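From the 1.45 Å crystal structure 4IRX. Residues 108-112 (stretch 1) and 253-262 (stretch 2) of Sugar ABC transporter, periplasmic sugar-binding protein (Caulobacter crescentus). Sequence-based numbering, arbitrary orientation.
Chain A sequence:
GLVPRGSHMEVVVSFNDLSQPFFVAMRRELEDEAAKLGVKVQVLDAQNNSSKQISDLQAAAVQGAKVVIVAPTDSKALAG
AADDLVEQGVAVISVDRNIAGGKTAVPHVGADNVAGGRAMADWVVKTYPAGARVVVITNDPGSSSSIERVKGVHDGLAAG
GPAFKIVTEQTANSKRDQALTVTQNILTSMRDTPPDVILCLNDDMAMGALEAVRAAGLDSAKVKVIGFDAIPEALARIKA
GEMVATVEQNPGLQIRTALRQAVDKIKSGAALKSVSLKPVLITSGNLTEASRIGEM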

# COMPACT_ATOMS: atom_id res chain seq x y z
N HIS A 108 -6.60 5.39 12.19
CA HIS A 108 -6.04 4.84 10.97
C HIS A 108 -7.02 3.90 10.29
O HIS A 108 -7.57 3.00 10.93
N VAL A 109 -7.25 4.12 9.00
CA VAL A 109 -8.03 3.22 8.14
C VAL A 109 -7.07 2.60 7.14
O VAL A 109 -6.48 3.30 6.32
N GLY A 110 -6.92 1.29 7.18
CA GLY A 110 -6.02 0.63 6.24
C GLY A 110 -6.23 -0.86 6.23
O GLY A 110 -7.08 -1.38 6.92
N ALA A 111 -5.46 -1.55 5.41
CA ALA A 111 -5.44 -2.99 5.46
C ALA A 111 -4.63 -3.47 6.65
O ALA A 111 -3.72 -2.79 7.13
N ASP A 112 -4.96 -4.68 7.09
CA ASP A 112 -4.15 -5.43 8.05
C ASP A 112 -2.96 -5.97 7.28
O ASP A 112 -3.04 -7.04 6.69
N LEU A 253 -12.65 0.85 -0.48
CA LEU A 253 -13.30 0.86 0.82
C LEU A 253 -12.48 1.62 1.88
O LEU A 253 -13.06 2.33 2.72
N GLN A 254 -11.16 1.51 1.85
CA GLN A 254 -10.34 2.30 2.78
C GLN A 254 -10.61 3.78 2.67
O GLN A 254 -10.90 4.45 3.66
N ILE A 255 -10.52 4.30 1.45
CA ILE A 255 -10.63 5.74 1.26
C ILE A 255 -12.04 6.22 1.48
O ILE A 255 -12.24 7.26 2.08
N ARG A 256 -13.03 5.42 1.07
CA ARG A 256 -14.42 5.78 1.28
C ARG A 256 -14.74 5.82 2.77
O ARG A 256 -15.44 6.72 3.21
N THR A 257 -14.19 4.87 3.52
CA THR A 257 -14.43 4.83 4.96
C THR A 257 -13.81 6.03 5.65
O THR A 257 -14.44 6.63 6.53
N ALA A 258 -12.58 6.38 5.27
CA ALA A 258 -11.97 7.58 5.85
C ALA A 258 -12.80 8.84 5.57
O ALA A 258 -12.99 9.67 6.46
N LEU A 259 -13.26 8.99 4.33
CA LEU A 259 -14.05 10.16 3.98
C LEU A 259 -15.40 10.18 4.69
O LEU A 259 -15.85 11.24 5.11
N ARG A 260 -16.05 9.03 4.80
CA ARG A 260 -17.33 8.94 5.53
C ARG A 260 -17.18 9.36 6.98
O ARG A 260 -18.00 10.11 7.50
N GLN A 261 -16.12 8.88 7.63
CA GLN A 261 -15.83 9.33 8.98
C GLN A 261 -15.56 10.83 9.03
O GLN A 261 -16.05 11.51 9.92
N ALA A 262 -14.79 11.35 8.07
CA ALA A 262 -14.52 12.79 8.04
C ALA A 262 -15.80 13.62 7.96
O ALA A 262 -15.93 14.63 8.65

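The contact between strand 108-111 and helix 253-262 is a small, nearly antiparallel strand-on-helix packing held by van der Waals contact alone, with one valine laid against the helix and one glutamine reaching across to the strand. It illustrates a general principle: a strand lying against a helix may make most of its contact through a single side chain. The axes approach to 7.6 Å with an angle of 168° between their directions, and together the two stretches bury 246 Å².

Val109 supplies the strand's largest share. Its CA-to-CB bond points toward the helix, and chi1 is t (-178°), which places both methyl groups within reach of it. CG1 lies 3.4 Å from the backbone atom Gln254 O and 4.1 Å from Thr257 CB. CG2 serves the next part of the helix, 4.3 Å from Ala258 CB and 4.0 Å from Gln261 NE2. The partners at 254, 257, 258 and 261 follow the familiar three-and-four spacing by which a helix presents one face. The carbonyl touched by CG1 is not left without a polar partner, because Ala258 N donates to Gln254 O at 3.0 Å.

Gln254 answers from the helix. Its CA-to-CB bond points sideways, yet the m, t conformation of chi1 and chi2, with chi3 at 44°, brings the amide nearer the strand. There OE1 lies 3.3 Å from Gly110 CA, and CD is 3.7 Å from Ala111 N; NE2 is 4.1 Å from Ala111 CB. None of these approaches is a hydrogen bond, and NE2 finds its partner elsewhere in the structure. Gly110 and Gln254 are also the closest pair in backbone register, their CA atoms 5.8 Å apart. An ideal CB on Gly110 would point away from the helix and come within 2.4 Å of His108 NE2, so the absence of a side chain at Gly110 leaves room for the His108 imidazole.

The remaining helical contacts are slight. Thr257 points toward the strand with chi1 m, while its hydroxyl is engaged within the helix: OG1 donates to Leu253 O at 2.7 Å, a common arrangement for helical threonine. Gln261, also directed toward the strand (chi1 m, chi2 t), has both amide atoms hydrogen-bonded elsewhere. Ile255 and Arg256 point away, and Asp112, beyond reach of this helix, caps another with its side chain.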

# COMPACT_ATOMS: atom_id res chain seq x y z
CB HIS A 108 -4.76 4.07 11.28
CG HIS A 108 -4.21 3.37 10.09
ND1 HIS A 108 -3.77 4.05 8.99
CD2 HIS A 108 -4.10 2.05 9.80
CE1 HIS A 108 -3.39 3.19 8.06
NE2 HIS A 108 -3.58 1.98 8.52
CB VAL A 109 -9.15 3.96 7.37
CG1 VAL A 109 -9.96 2.96 6.55
CG2 VAL A 109 -10.05 4.70 8.35
CB ALA A 111 -4.83 -3.55 4.19
CB ASP A 112 -4.94 -6.58 8.67
CG ASP A 112 -4.16 -7.33 9.73
OD1 ASP A 112 -2.93 -7.15 9.85
OD2 ASP A 112 -4.80 -8.14 10.45
CB LEU A 253 -13.58 -0.58 1.27
CG LEU A 253 -14.44 -0.70 2.51
CD1 LEU A 253 -15.70 0.10 2.32
CD2 LEU A 253 -14.75 -2.18 2.79
CB GLN A 254 -8.84 2.07 2.53
CG GLN A 254 -8.35 0.65 2.84
CD GLN A 254 -6.86 0.50 2.61
OE1 GLN A 254 -6.05 1.36 3.00
NE2 GLN A 254 -6.47 -0.58 1.92
CB ILE A 255 -9.99 6.21 -0.08
CG1 ILE A 255 -9.83 7.72 -0.12
CG2 ILE A 255 -10.83 5.78 -1.24
CD1 ILE A 255 -8.94 8.30 0.99
CB ARG A 256 -15.35 4.84 0.53
CG ARG A 256 -15.19 4.89 -1.00
CD ARG A 256 -16.07 3.86 -1.64
NE ARG A 256 -15.87 3.78 -3.10
CZ ARG A 256 -16.57 4.49 -3.97
NH1 ARG A 256 -17.49 5.37 -3.55
NH2 ARG A 256 -16.34 4.34 -5.27
CB THR A 257 -13.91 3.52 5.56
OG1 THR A 257 -14.60 2.41 4.95
CG2 THR A 257 -14.09 3.48 7.05
CB ALA A 258 -10.53 7.75 5.37
CB LEU A 259 -14.22 10.27 2.47
CG LEU A 259 -14.78 11.61 2.02
CD1 LEU A 259 -13.79 12.72 2.38
CD2 LEU A 259 -15.06 11.55 0.51
CB ARG A 260 -17.94 7.54 5.42
CG ARG A 260 -18.44 7.19 4.03
CD ARG A 260 -18.55 5.68 3.87
NE ARG A 260 -18.90 5.39 2.49
CZ ARG A 260 -18.99 4.19 1.96
NH1 ARG A 260 -18.71 3.10 2.68
NH2 ARG A 260 -19.32 4.08 0.67
CB GLN A 261 -14.62 8.58 9.53
CG GLN A 261 -14.85 7.09 9.82
CD GLN A 261 -13.82 6.56 10.79
OE1 GLN A 261 -13.45 7.26 11.74
NE2 GLN A 261 -13.32 5.35 10.56
CB ALA A 262 -13.59 13.11 6.88